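Local coordinates for uncharacterized protein VP1736 (Vibrio parahaemolyticus, PDB 3LXQ) that is of unknown function but carries a sulfatase-family domain of the alkaline phosphatase clan, built around a mixed beta sheet flanked by helices, at residues K86-L91 with P240-V245; H175-Y180 with D228-R233; F300-D305 with P324-G329. All blocks are in the same frame, centred on the assembly; numbering follows the deposited sequence.

In the fold
From the N terminus, strand 87-93 comes first and waits about 150 residues for its partner 241-246; their parallel pairing is contact 1. Within that long loop lies contact 2, where helix 220-234, the element just before strand 241-246, packs on strand 175-180. Strand 175-180 also pairs with 241-246, so contacts 1 and 2 touch, their centres about 8 Å apart. Contact 3 follows in series: strand 298-304, beside 87-93, pairs with 322-328 and closes a short loop. This part of the sheet runs 175-180, 241-246, 87-93, 298-304 and 322-328, the last against the others, with 200-202 beyond 175-180 and 121-127 beyond 322-328. Contacts 2 and 3, centres about 17 Å apart, do not touch.

Contact 1 of 3, residues K86-L91 with P240-V245; sequences KNLVIL and PFFSLV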
ATOM      1  N   LYS A  86      -5.700 -12.624 -14.268  1.00 53.67           N
ATOM      2  CA  LYS A  86      -6.855 -11.948 -13.689  1.00 53.35           C
ATOM      3  C   LYS A  86      -6.722 -10.415 -13.762  1.00 52.02           C
ATOM      4  O   LYS A  86      -5.612  -9.875 -13.838  1.00 51.18           O
ATOM      5  CB  LYS A  86      -7.068 -12.385 -12.237  1.00 51.21           C
ATOM      6  CG  LYS A  86      -7.589 -13.798 -12.060  1.00 53.64           C
ATOM      7  CD  LYS A  86      -7.492 -14.188 -10.587  1.00 52.14           C
ATOM      8  CE  LYS A  86      -7.856 -15.646 -10.344  1.00 54.15           C
ATOM      9  NZ  LYS A  86      -9.312 -15.870 -10.526  1.00 58.55           N
ATOM     10  N   ASN A  87      -7.863  -9.726 -13.744  1.00 51.93           N
ATOM     11  CA  ASN A  87      -7.890  -8.281 -13.562  1.00 49.87           C
ATOM     12  C   ASN A  87      -7.413  -7.951 -12.148  1.00 46.37           C
ATOM     13  O   ASN A  87      -7.544  -8.770 -11.229  1.00 45.56           O
ATOM     14  CB  ASN A  87      -9.308  -7.735 -13.760  1.00 51.14           C
ATOM     15  CG  ASN A  87      -9.905  -8.079 -15.115  1.00 52.90           C
ATOM     16  OD1 ASN A  87      -9.277  -7.899 -16.163  1.00 51.47           O
ATOM     17  ND2 ASN A  87     -11.145  -8.546 -15.098  1.00 53.17           N
ATOM     18  N   LEU A  88      -6.870  -6.752 -11.966  1.00 44.96           N
ATOM     19  CA  LEU A  88      -6.429  -6.317 -10.641  1.00 41.76           C
ATOM     20  C   LEU A  88      -6.982  -4.950 -10.221  1.00 40.95           C
ATOM     21  O   LEU A  88      -6.703  -3.932 -10.847  1.00 40.92           O
ATOM     22  CB  LEU A  88      -4.899  -6.321 -10.553  1.00 40.61           C
ATOM     23  CG  LEU A  88      -4.275  -5.770  -9.276  1.00 36.91           C
ATOM     24  CD1 LEU A  88      -4.619  -6.611  -8.044  1.00 37.89           C
ATOM     25  CD2 LEU A  88      -2.774  -5.663  -9.457  1.00 35.91           C
ATOM     26  N   VAL A  89      -7.754  -4.954  -9.136  1.00 40.09           N
ATOM     27  CA  VAL A  89      -8.388  -3.742  -8.632  1.00 39.46           C
ATOM     28  C   VAL A  89      -7.824  -3.454  -7.244  1.00 36.91           C
ATOM     29  O   VAL A  89      -7.953  -4.277  -6.325  1.00 36.01           O
ATOM     30  CB  VAL A  89      -9.936  -3.869  -8.617  1.00 41.21           C
ATOM     31  CG1 VAL A  89     -10.578  -2.765  -7.809  1.00 40.22           C
ATOM     32  CG2 VAL A  89     -10.487  -3.869 -10.046  1.00 43.90           C
ATOM     33  N   ILE A  90      -7.165  -2.303  -7.123  1.00 35.48           N
ATOM     34  CA  ILE A  90      -6.671  -1.824  -5.842  1.00 33.58           C
ATOM     35  C   ILE A  90      -7.588  -0.706  -5.319  1.00 34.16           C
ATOM     36  O   ILE A  90      -7.740   0.327  -5.958  1.00 35.19           O
ATOM     37  CB  ILE A  90      -5.208  -1.303  -5.953  1.00 33.25           C
ATOM     38  CG1 ILE A  90      -4.257  -2.445  -6.348  1.00 32.04           C
ATOM     39  CG2 ILE A  90      -4.760  -0.647  -4.628  1.00 29.18           C
ATOM     40  CD1 ILE A  90      -2.818  -1.977  -6.697  1.00 32.21           C
ATOM     41  N   LEU A  91      -8.193  -0.923  -4.155  1.00 33.86           N
ATOM     42  CA  LEU A  91      -9.124   0.039  -3.582  1.00 34.12           C
ATOM     43  C   LEU A  91      -8.412   0.659  -2.397  1.00 32.13           C
ATOM     44  O   LEU A  91      -8.518   0.165  -1.273  1.00 32.09           O
ATOM     45  CB  LEU A  91     -10.432  -0.635  -3.148  1.00 35.08           C
ATOM     46  CG  LEU A  91     -11.170  -1.450  -4.214  1.00 38.57           C
ATOM     47  CD1 LEU A  91     -12.348  -2.239  -3.606  1.00 41.22           C
ATOM     48  CD2 LEU A  91     -11.645  -0.558  -5.351  1.00 39.68           C
ATOM     49  N   PRO A 240      -7.225  -7.527 -20.100  1.00 60.33           N
ATOM     50  CA  PRO A 240      -7.164  -7.497 -18.653  1.00 57.37           C
ATOM     51  C   PRO A 240      -6.841  -6.062 -18.230  1.00 55.18           C
ATOM     52  O   PRO A 240      -6.064  -5.375 -18.907  1.00 55.64           O
ATOM     53  CB  PRO A 240      -5.996  -8.437 -18.335  1.00 57.55           C
ATOM     54  CG  PRO A 240      -5.153  -8.438 -19.574  1.00 59.51           C
ATOM     55  CD  PRO A 240      -6.142  -8.337 -20.691  1.00 61.82           C
ATOM     56  N   PHE A 241      -7.453  -5.601 -17.148  1.00 52.64           N
ATOM     57  CA  PHE A 241      -7.192  -4.249 -16.663  1.00 50.40           C
ATOM     58  C   PHE A 241      -6.621  -4.221 -15.255  1.00 48.14           C
ATOM     59  O   PHE A 241      -6.903  -5.109 -14.442  1.00 47.11           O
ATOM     60  CB  PHE A 241      -8.455  -3.388 -16.723  1.00 50.42           C
ATOM     61  CG  PHE A 241      -9.609  -3.924 -15.912  1.00 49.70           C
ATOM     62  CD1 PHE A 241      -9.819  -3.501 -14.608  1.00 47.32           C
ATOM     63  CD2 PHE A 241     -10.506  -4.831 -16.470  1.00 51.11           C
ATOM     64  CE1 PHE A 241     -10.889  -3.986 -13.864  1.00 46.65           C
ATOM     65  CE2 PHE A 241     -11.584  -5.317 -15.732  1.00 51.00           C
ATOM     66  CZ  PHE A 241     -11.773  -4.892 -14.427  1.00 49.00           C
ATOM     67  N   PHE A 242      -5.830  -3.178 -14.989  1.00 46.62           N
ATOM     68  CA  PHE A 242      -5.324  -2.873 -13.653  1.00 44.83           C
ATOM     69  C   PHE A 242      -5.839  -1.497 -13.250  1.00 43.90           C
ATOM     70  O   PHE A 242      -5.558  -0.499 -13.916  1.00 43.93           O
ATOM     71  CB  PHE A 242      -3.784  -2.905 -13.610  1.00 44.28           C
ATOM     72  CG  PHE A 242      -3.190  -2.183 -12.413  1.00 42.37           C
ATOM     73  CD1 PHE A 242      -3.534  -2.555 -11.113  1.00 39.01           C
ATOM     74  CD2 PHE A 242      -2.284  -1.143 -12.593  1.00 41.91           C
ATOM     75  CE1 PHE A 242      -2.988  -1.890 -10.002  1.00 39.18           C
ATOM     76  CE2 PHE A 242      -1.729  -0.474 -11.496  1.00 41.62           C
ATOM     77  CZ  PHE A 242      -2.089  -0.846 -10.195  1.00 39.51           C
ATOM     78  N   SER A 243      -6.589  -1.459 -12.152  1.00 43.42           N
ATOM     79  CA  SER A 243      -7.203  -0.235 -11.682  1.00 43.04           C
ATOM     80  C   SER A 243      -6.808   0.133 -10.254  1.00 41.21           C
ATOM     81  O   SER A 243      -6.989  -0.650  -9.321  1.00 40.85           O
ATOM     82  CB  SER A 243      -8.722  -0.354 -11.801  1.00 43.74           C
ATOM     83  OG  SER A 243      -9.364   0.848 -11.403  1.00 44.85           O
ATOM     84  N   LEU A 244      -6.277   1.345 -10.096  1.00 40.71           N
ATOM     85  CA  LEU A 244      -6.061   1.944  -8.777  1.00 38.76           C
ATOM     86  C   LEU A 244      -7.180   2.946  -8.498  1.00 38.24           C
ATOM     87  O   LEU A 244      -7.336   3.907  -9.228  1.00 39.08           O
ATOM     88  CB  LEU A 244      -4.676   2.620  -8.690  1.00 37.98           C
ATOM     89  CG  LEU A 244      -4.398   3.465  -7.436  1.00 36.84           C
ATOM     90  CD1 LEU A 244      -4.454   2.631  -6.166  1.00 35.27           C
ATOM     91  CD2 LEU A 244      -3.079   4.202  -7.528  1.00 35.50           C
ATOM     92  N   VAL A 245      -7.940   2.702  -7.431  1.00 37.70           N
ATOM     93  CA  VAL A 245      -9.085   3.511  -7.035  1.00 37.49           C
ATOM     94  C   VAL A 245      -8.786   4.055  -5.649  1.00 36.38           C
ATOM     95  O   VAL A 245      -8.509   3.285  -4.735  1.00 36.00           O
ATOM     96  CB  VAL A 245     -10.370   2.666  -6.940  1.00 38.52           C
ATOM     97  CG1 VAL A 245     -11.536   3.524  -6.502  1.00 37.52           C
ATOM     98  CG2 VAL A 245     -10.683   1.935  -8.270  1.00 39.72           C
TER
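F241 turns its ring into the crowded position between its own N and carbonyl carbon (chi1 59°), while N87 sets CG beside its backbone N (chi1 -57°). Together these torsions lay the N87 amide over one ring face, the two planes 22° apart and N87 CG 3.3 Å from F241 CE2. N87 CB sits over the ring centre as a CH-pi contact. The same amide reaches back to the backbone: F241 N gives N87 OD1 a hydrogen bond of 3.1 Å, meeting the oxygen from above the carbonyl plane. From there a parallel ladder of backbone hydrogen bonds runs to V245 N and I90 O, L88 and I90 of one strand alternately giving to and accepting from the other, nearly along the C=O axes. On the face of L88, I90, F242 and L244, I90 CD1 pushes against the F242 ring edge, 3.3 Å from CE1, while L88 CD2 lies alongside CD1 of that ring. V89 CG2 meets the F241 ring edge on the other face. This parallel pair belongs to the mixed sheet of the sulfatase-family domain, with helices on both faces: 220-234 over V89, F241, S243 and V245, and 165-171 over L88 and F242. Strand 298-304 pairs along the far edge of 87-93.

Contact 2 of 3, residues H175-Y180 with D228-R233; sequences HTQFIY and DEEFER
This is a helix-on-sheet contact: helix 220-234 lies along the face of strand 175-180 that carries Q177 and I179, nearly antiparallel to it at 160°, with the short axes 10.9 Å apart. The chain goes on from the helix into strand 241-246, which pairs with 175-180, so the helix packs on the sheet it leads into. Four buried side chains do the work. I179 stands with CG1 beside its backbone N and an extended end, and its CD1 comes down between the two helix residues, 4.0 Å from E230 CB and 4.1 Å from F231 CE1. Q177 takes the crowded position between N and carbonyl carbon (chi1 65°), then extends to bring its amide group up beside the E230 carboxylate, the two planes 26° apart. The other side of that amide borders the edge of the F231 ring. F231 also lies against F241 with nearly parallel rings and meets Y294 edge-to-face. E230 bends at its second torsion, which lifts its carboxylate toward R233, one turn further along the helix. R233 NH2 holds E230 OE1 in a salt bridge of 2.6 Å, in the guanidinium plane but above that of the carboxylate. A buried acid thus has its stem against I179, its carboxylate beside the Q177 amide, and an arginine from its own helix as counter-charge; the salt bridge probably helps keep E230 ionised and limits how its carboxylate can turn.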
ATOM      1  N   HIS A 175      -4.741  -2.865 -19.867  1.00 61.60           N
ATOM      2  CA  HIS A 175      -5.149  -1.481 -19.782  1.00 61.29           C
ATOM      3  C   HIS A 175      -4.917  -1.064 -18.340  1.00 57.91           C
ATOM      4  O   HIS A 175      -5.229  -1.815 -17.421  1.00 56.54           O
ATOM      5  CB  HIS A 175      -6.619  -1.307 -20.134  1.00 62.80           C
ATOM      6  CG  HIS A 175      -7.059   0.123 -20.135  1.00 63.12           C
ATOM      7  ND1 HIS A 175      -6.955   0.933 -21.249  1.00 65.02           N
ATOM      8  CD2 HIS A 175      -7.589   0.892 -19.156  1.00 60.43           C
ATOM      9  CE1 HIS A 175      -7.412   2.136 -20.953  1.00 65.46           C
ATOM     10  NE2 HIS A 175      -7.799   2.139 -19.688  1.00 61.92           N
ATOM     11  N   THR A 176      -4.358   0.125 -18.141  1.00 57.03           N
ATOM     12  CA  THR A 176      -4.054   0.592 -16.778  1.00 53.81           C
ATOM     13  C   THR A 176      -4.704   1.943 -16.501  1.00 53.24           C
ATOM     14  O   THR A 176      -4.669   2.848 -17.341  1.00 54.53           O
ATOM     15  CB  THR A 176      -2.539   0.647 -16.516  1.00 52.86           C
ATOM     16  OG1 THR A 176      -1.900   1.427 -17.538  1.00 54.89           O
ATOM     17  CG2 THR A 176      -1.952  -0.761 -16.514  1.00 52.97           C
ATOM     18  N   GLN A 177      -5.313   2.069 -15.324  1.00 51.05           N
ATOM     19  CA  GLN A 177      -6.066   3.272 -14.989  1.00 50.50           C
ATOM     20  C   GLN A 177      -5.975   3.632 -13.522  1.00 47.48           C
ATOM     21  O   GLN A 177      -5.628   2.804 -12.687  1.00 46.37           O
ATOM     22  CB  GLN A 177      -7.541   3.147 -15.404  1.00 51.79           C
ATOM     23  CG  GLN A 177      -8.310   2.067 -14.657  1.00 51.64           C
ATOM     24  CD  GLN A 177      -9.810   2.128 -14.879  1.00 53.94           C
ATOM     25  OE1 GLN A 177     -10.294   2.752 -15.829  1.00 57.31           O
ATOM     26  NE2 GLN A 177     -10.559   1.476 -13.995  1.00 52.26           N
ATOM     27  N   PHE A 178      -6.298   4.889 -13.238  1.00 46.69           N
ATOM     28  CA  PHE A 178      -6.382   5.418 -11.897  1.00 43.77           C
ATOM     29  C   PHE A 178      -7.753   6.060 -11.789  1.00 44.16           C
ATOM     30  O   PHE A 178      -8.106   6.877 -12.614  1.00 45.46           O
ATOM     31  CB  PHE A 178      -5.286   6.464 -11.710  1.00 43.12           C
ATOM     32  CG  PHE A 178      -5.387   7.255 -10.427  1.00 41.24           C
ATOM     33  CD1 PHE A 178      -5.444   6.619  -9.184  1.00 38.61           C
ATOM     34  CD2 PHE A 178      -5.372   8.646 -10.466  1.00 41.53           C
ATOM     35  CE1 PHE A 178      -5.516   7.361  -7.991  1.00 36.08           C
ATOM     36  CE2 PHE A 178      -5.435   9.394  -9.288  1.00 40.34           C
ATOM     37  CZ  PHE A 178      -5.503   8.748  -8.045  1.00 38.76           C
ATOM     38  N   ILE A 179      -8.537   5.663 -10.796  1.00 43.09           N
ATOM     39  CA  ILE A 179      -9.818   6.313 -10.559  1.00 43.61           C
ATOM     40  C   ILE A 179      -9.757   7.087  -9.245  1.00 41.54           C
ATOM     41  O   ILE A 179      -9.449   6.521  -8.202  1.00 39.81           O
ATOM     42  CB  ILE A 179     -11.020   5.334 -10.532  1.00 44.57           C
ATOM     43  CG1 ILE A 179     -11.028   4.423 -11.774  1.00 47.01           C
ATOM     44  CG2 ILE A 179     -12.338   6.124 -10.466  1.00 45.17           C
ATOM     45  CD1 ILE A 179     -12.144   3.346 -11.758  1.00 48.40           C
ATOM     46  N   TYR A 180     -10.087   8.370  -9.328  1.00 42.04           N
ATOM     47  CA  TYR A 180     -10.046   9.305  -8.212  1.00 40.92           C
ATOM     48  C   TYR A 180     -11.298  10.194  -8.258  1.00 42.82           C
ATOM     49  O   TYR A 180     -11.837  10.449  -9.333  1.00 44.58           O
ATOM     50  CB  TYR A 180      -8.786  10.154  -8.360  1.00 39.85           C
ATOM     51  CG  TYR A 180      -8.424  11.026  -7.186  1.00 38.15           C
ATOM     52  CD1 TYR A 180      -8.382  10.513  -5.897  1.00 35.84           C
ATOM     53  CD2 TYR A 180      -8.069  12.364  -7.381  1.00 38.82           C
ATOM     54  CE1 TYR A 180      -8.035  11.308  -4.830  1.00 35.66           C
ATOM     55  CE2 TYR A 180      -7.717  13.176  -6.317  1.00 37.10           C
ATOM     56  CZ  TYR A 180      -7.704  12.641  -5.041  1.00 36.41           C
ATOM     57  OH  TYR A 180      -7.355  13.427  -3.976  1.00 35.04           O
ATOM     58  N   ASP A 228     -17.311   0.611 -10.498  1.00 47.76           N
ATOM     59  CA  ASP A 228     -18.246  -0.417 -10.997  1.00 49.22           C
ATOM     60  C   ASP A 228     -18.673  -0.211 -12.460  1.00 51.77           C
ATOM     61  O   ASP A 228     -18.865  -1.187 -13.198  1.00 53.26           O
ATOM     62  CB  ASP A 228     -19.474  -0.490 -10.075  1.00 49.05           C
ATOM     63  CG  ASP A 228     -20.577  -1.396 -10.623  1.00 51.22           C
ATOM     64  OD1 ASP A 228     -21.540  -0.845 -11.190  1.00 52.19           O
ATOM     65  OD2 ASP A 228     -20.480  -2.640 -10.491  1.00 48.68           O
ATOM     66  N   GLU A 229     -18.837   1.053 -12.852  1.00 52.78           N
ATOM     67  CA  GLU A 229     -19.148   1.451 -14.239  1.00 55.43           C
ATOM     68  C   GLU A 229     -17.978   1.162 -15.182  1.00 55.40           C
ATOM     69  O   GLU A 229     -18.166   0.637 -16.280  1.00 57.91           O
ATOM     70  CB  GLU A 229     -19.460   2.956 -14.315  1.00 56.18           C
ATOM     71  CG  GLU A 229     -20.890   3.348 -14.642  1.00 59.07           C
ATOM     72  CD  GLU A 229     -21.001   4.784 -15.156  1.00 60.12           C
ATOM     73  OE1 GLU A 229     -20.222   5.663 -14.712  1.00 59.30           O
ATOM     74  OE2 GLU A 229     -21.867   5.032 -16.020  1.00 64.64           O
ATOM     75  N   GLU A 230     -16.779   1.530 -14.743  1.00 53.03           N
ATOM     76  CA  GLU A 230     -15.562   1.406 -15.537  1.00 52.99           C
ATOM     77  C   GLU A 230     -15.140  -0.044 -15.689  1.00 52.77           C
ATOM     78  O   GLU A 230     -14.531  -0.414 -16.689  1.00 53.78           O
ATOM     79  CB  GLU A 230     -14.420   2.183 -14.858  1.00 51.19           C
ATOM     80  CG  GLU A 230     -14.390   3.663 -15.204  1.00 52.67           C
ATOM     81  CD  GLU A 230     -14.018   3.903 -16.663  1.00 57.19           C
ATOM     82  OE1 GLU A 230     -14.934   4.121 -17.485  1.00 61.20           O
ATOM     83  OE2 GLU A 230     -12.816   3.843 -17.000  1.00 57.14           O
ATOM     84  N   PHE A 231     -15.434  -0.843 -14.666  1.00 51.52           N
ATOM     85  CA  PHE A 231     -15.000  -2.231 -14.623  1.00 51.00           C
ATOM     86  C   PHE A 231     -15.935  -3.062 -15.478  1.00 53.69           C
ATOM     87  O   PHE A 231     -15.479  -3.894 -16.251  1.00 54.62           O
ATOM     88  CB  PHE A 231     -14.977  -2.768 -13.190  1.00 48.95           C
ATOM     89  CG  PHE A 231     -14.030  -2.034 -12.261  1.00 45.53           C
ATOM     90  CD1 PHE A 231     -12.902  -1.384 -12.751  1.00 42.39           C
ATOM     91  CD2 PHE A 231     -14.267  -2.018 -10.890  1.00 43.12           C
ATOM     92  CE1 PHE A 231     -12.039  -0.720 -11.900  1.00 41.23           C
ATOM     93  CE2 PHE A 231     -13.389  -1.355 -10.022  1.00 42.33           C
ATOM     94  CZ  PHE A 231     -12.277  -0.702 -10.539  1.00 39.47           C
ATOM     95  N   GLU A 232     -17.240  -2.830 -15.344  1.00 55.04           N
ATOM     96  CA  GLU A 232     -18.227  -3.521 -16.190  1.00 58.13           C
ATOM     97  C   GLU A 232     -18.083  -3.125 -17.655  1.00 60.25           C
ATOM     98  O   GLU A 232     -18.470  -3.881 -18.554  1.00 62.73           O
ATOM     99  CB  GLU A 232     -19.653  -3.280 -15.701  1.00 58.72           C
ATOM    100  CG  GLU A 232     -20.512  -4.550 -15.720  1.00 61.26           C
ATOM    101  CD  GLU A 232     -21.164  -4.816 -14.371  1.00 61.06           C
ATOM    102  OE1 GLU A 232     -21.199  -3.897 -13.510  1.00 58.39           O
ATOM    103  OE2 GLU A 232     -21.630  -5.949 -14.162  1.00 61.77           O
ATOM    104  N   ARG A 233     -17.521  -1.938 -17.872  1.00 60.10           N
ATOM    105  CA  ARG A 233     -17.144  -1.453 -19.193  1.00 62.53           C
ATOM    106  C   ARG A 233     -15.924  -2.212 -19.706  1.00 62.41           C
ATOM    107  O   ARG A 233     -15.995  -2.861 -20.754  1.00 64.61           O
ATOM    108  CB  ARG A 233     -16.858   0.054 -19.147  1.00 62.40           C
ATOM    109  CG  ARG A 233     -16.661   0.732 -20.513  1.00 66.01           C
ATOM    110  CD  ARG A 233     -15.348   0.291 -21.186  1.00 67.30           C
ATOM    111  NE  ARG A 233     -14.476   1.395 -21.592  1.00 68.67           N
ATOM    112  CZ  ARG A 233     -14.195   2.461 -20.849  1.00 67.33           C
ATOM    113  NH1 ARG A 233     -13.383   3.393 -21.322  1.00 68.85           N
ATOM    114  NH2 ARG A 233     -14.708   2.595 -19.633  1.00 65.33           N
TER

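Contact 3 of 3, residues F300-D305 with P324-G329; sequences FIVIAD and PALIIG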
ATOM      1  N   PHE A 300      -9.326  -8.233  -5.897  1.00 38.17           N
ATOM      2  CA  PHE A 300      -9.517  -6.944  -5.258  1.00 37.21           C
ATOM      3  C   PHE A 300      -8.661  -6.880  -4.006  1.00 35.31           C
ATOM      4  O   PHE A 300      -8.514  -7.880  -3.296  1.00 35.59           O
ATOM      5  CB  PHE A 300     -10.988  -6.745  -4.877  1.00 39.21           C
ATOM      6  CG  PHE A 300     -11.940  -6.799  -6.047  1.00 41.59           C
ATOM      7  CD1 PHE A 300     -12.432  -8.020  -6.510  1.00 43.65           C
ATOM      8  CD2 PHE A 300     -12.358  -5.632  -6.674  1.00 42.87           C
ATOM      9  CE1 PHE A 300     -13.317  -8.078  -7.589  1.00 46.27           C
ATOM     10  CE2 PHE A 300     -13.250  -5.675  -7.769  1.00 46.09           C
ATOM     11  CZ  PHE A 300     -13.724  -6.898  -8.220  1.00 47.43           C
ATOM     12  N   ILE A 301      -8.083  -5.709  -3.742  1.00 33.23           N
ATOM     13  CA  ILE A 301      -7.419  -5.485  -2.471  1.00 31.38           C
ATOM     14  C   ILE A 301      -7.989  -4.235  -1.796  1.00 30.65           C
ATOM     15  O   ILE A 301      -8.088  -3.201  -2.404  1.00 31.34           O
ATOM     16  CB  ILE A 301      -5.838  -5.517  -2.581  1.00 29.86           C
ATOM     17  CG1 ILE A 301      -5.186  -5.394  -1.207  1.00 28.47           C
ATOM     18  CG2 ILE A 301      -5.287  -4.445  -3.533  1.00 29.70           C
ATOM     19  CD1 ILE A 301      -3.698  -5.693  -1.232  1.00 29.43           C
ATOM     20  N   VAL A 302      -8.412  -4.365  -0.549  1.00 31.66           N
ATOM     21  CA  VAL A 302      -8.811  -3.203   0.244  1.00 32.90           C
ATOM     22  C   VAL A 302      -7.635  -2.933   1.164  1.00 31.56           C
ATOM     23  O   VAL A 302      -7.319  -3.751   2.021  1.00 31.84           O
ATOM     24  CB  VAL A 302     -10.054  -3.458   1.120  1.00 35.25           C
ATOM     25  CG1 VAL A 302     -10.395  -2.207   1.948  1.00 34.66           C
ATOM     26  CG2 VAL A 302     -11.259  -3.909   0.280  1.00 36.70           C
ATOM     27  N   ILE A 303      -6.988  -1.788   0.984  1.00 30.98           N
ATOM     28  CA  ILE A 303      -5.820  -1.444   1.791  1.00 29.41           C
ATOM     29  C   ILE A 303      -5.738   0.076   1.999  1.00 29.33           C
ATOM     30  O   ILE A 303      -6.055   0.848   1.092  1.00 29.94           O
ATOM     31  CB  ILE A 303      -4.505  -2.040   1.181  1.00 28.00           C
ATOM     32  CG1 ILE A 303      -3.364  -2.017   2.211  1.00 27.75           C
ATOM     33  CG2 ILE A 303      -4.133  -1.359  -0.140  1.00 27.49           C
ATOM     34  CD1 ILE A 303      -2.122  -2.791   1.805  1.00 27.31           C
ATOM     35  N   ALA A 304      -5.343   0.499   3.197  1.00 28.83           N
ATOM     36  CA  ALA A 304      -5.151   1.929   3.457  1.00 29.44           C
ATOM     37  C   ALA A 304      -3.841   2.437   2.847  1.00 28.62           C
ATOM     38  O   ALA A 304      -2.940   1.648   2.493  1.00 27.30           O
ATOM     39  CB  ALA A 304      -5.198   2.223   4.957  1.00 30.10           C
ATOM     40  N   ASP A 305      -3.754   3.753   2.685  1.00 29.77           N
ATOM     41  CA  ASP A 305      -2.501   4.386   2.276  1.00 29.55           C
ATOM     42  C   ASP A 305      -1.623   4.687   3.492  1.00 29.03           C
ATOM     43  O   ASP A 305      -0.403   4.774   3.366  1.00 29.37           O
ATOM     44  CB  ASP A 305      -2.756   5.642   1.424  1.00 31.50           C
ATOM     45  CG  ASP A 305      -3.592   6.692   2.140  1.00 33.53           C
ATOM     46  OD1 ASP A 305      -4.175   6.415   3.214  1.00 33.33           O
ATOM     47  OD2 ASP A 305      -3.653   7.823   1.621  1.00 36.08           O
ATOM     48  N   PRO A 324      -5.486  -1.946   7.835  1.00 34.56           N
ATOM     49  CA  PRO A 324      -6.155  -3.124   7.297  1.00 35.40           C
ATOM     50  C   PRO A 324      -5.639  -3.459   5.906  1.00 35.14           C
ATOM     51  O   PRO A 324      -5.170  -2.582   5.186  1.00 34.72           O
ATOM     52  CB  PRO A 324      -7.615  -2.679   7.206  1.00 36.04           C
ATOM     53  CG  PRO A 324      -7.536  -1.192   7.002  1.00 35.33           C
ATOM     54  CD  PRO A 324      -6.356  -0.757   7.817  1.00 33.90           C
ATOM     55  N   ALA A 325      -5.704  -4.733   5.545  1.00 35.71           N
ATOM     56  CA  ALA A 325      -5.445  -5.151   4.181  1.00 35.64           C
ATOM     57  C   ALA A 325      -6.271  -6.385   3.966  1.00 36.78           C
ATOM     58  O   ALA A 325      -6.286  -7.272   4.808  1.00 37.50           O
ATOM     59  CB  ALA A 325      -3.962  -5.448   3.962  1.00 34.35           C
ATOM     60  N   LEU A 326      -6.971  -6.421   2.840  1.00 37.83           N
ATOM     61  CA  LEU A 326      -7.850  -7.529   2.504  1.00 39.62           C
ATOM     62  C   LEU A 326      -7.711  -7.852   1.038  1.00 40.01           C
ATOM     63  O   LEU A 326      -7.848  -6.977   0.192  1.00 39.37           O
ATOM     64  CB  LEU A 326      -9.305  -7.144   2.812  1.00 41.05           C
ATOM     65  CG  LEU A 326     -10.520  -8.093   2.764  1.00 43.17           C
ATOM     66  CD1 LEU A 326     -11.416  -7.737   1.602  1.00 46.25           C
ATOM     67  CD2 LEU A 326     -10.186  -9.585   2.754  1.00 44.43           C
ATOM     68  N   ILE A 327      -7.431  -9.112   0.732  1.00 40.95           N
ATOM     69  CA  ILE A 327      -7.457  -9.550  -0.645  1.00 41.45           C
ATOM     70  C   ILE A 327      -8.679 -10.447  -0.781  1.00 44.06           C
ATOM     71  O   ILE A 327      -8.873 -11.388  -0.011  1.00 44.80           O
ATOM     72  CB  ILE A 327      -6.158 -10.265  -1.072  1.00 41.35           C
ATOM     73  CG1 ILE A 327      -4.954  -9.311  -0.968  1.00 38.98           C
ATOM     74  CG2 ILE A 327      -6.300 -10.826  -2.491  1.00 41.80           C
ATOM     75  CD1 ILE A 327      -3.603  -9.974  -1.264  1.00 36.96           C
ATOM     76  N   ILE A 328      -9.514 -10.117  -1.751  1.00 45.33           N
ATOM     77  CA  ILE A 328     -10.795 -10.772  -1.908  1.00 47.93           C
ATOM     78  C   ILE A 328     -11.060 -10.980  -3.395  1.00 49.47           C
ATOM     79  O   ILE A 328     -10.615 -10.200  -4.246  1.00 48.45           O
ATOM     80  CB  ILE A 328     -11.928  -9.970  -1.196  1.00 48.16           C
ATOM     81  CG1 ILE A 328     -13.250 -10.751  -1.188  1.00 51.18           C
ATOM     82  CG2 ILE A 328     -12.071  -8.561  -1.786  1.00 46.54           C
ATOM     83  CD1 ILE A 328     -14.275 -10.218  -0.174  1.00 53.27           C
ATOM     84  N   GLY A 329     -11.750 -12.071  -3.698  1.00 51.75           N
ATOM     85  CA  GLY A 329     -12.052 -12.416  -5.066  1.00 53.52           C
ATOM     86  C   GLY A 329     -12.449 -13.864  -5.097  1.00 56.31           C
ATOM     87  O   GLY A 329     -12.172 -14.606  -4.151  1.00 55.52           O
TER
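Strand 322-328 runs against the otherwise parallel strands 298-304, 87-93 and 241-246 of the mixed sheet, and its close-knit part sets L326 to I328 against F300 to V302. F300 and I328 exchange two backbone hydrogen bonds, both 2.9 Å between N and O; V302 and L326 do the same at 2.8 Å. Between them I301 CA approaches L326 O to 3.1 Å in a CA-H...O contact. I301, with CG1 anti to its N (chi1 -175°), lies alongside I327, I301 CD1 being 3.8 Å from I327 CG1, and helix 346-353 packs on both. On the opposite face V302 CG2 runs beside L326 CD1, while the F300 ring turns its edge to I328 O; helix 271-289 packs on F300, V302 and I328. The loose end is buried too, with no solvent side. I303 CD1 still meets A325 CB at 3.9 Å, but then the strands part, A304 CB only reaching P324 CD at 4.3 Å. A304 N stands 3.7 Å from P324 O, and neither has a hydrogen-bond partner in the model. Aliphatic contact therefore runs on to I303 and A325, while the backbone hydrogen bonds stop at V302 and L326, leaving two buried polar groups unpaired beyond.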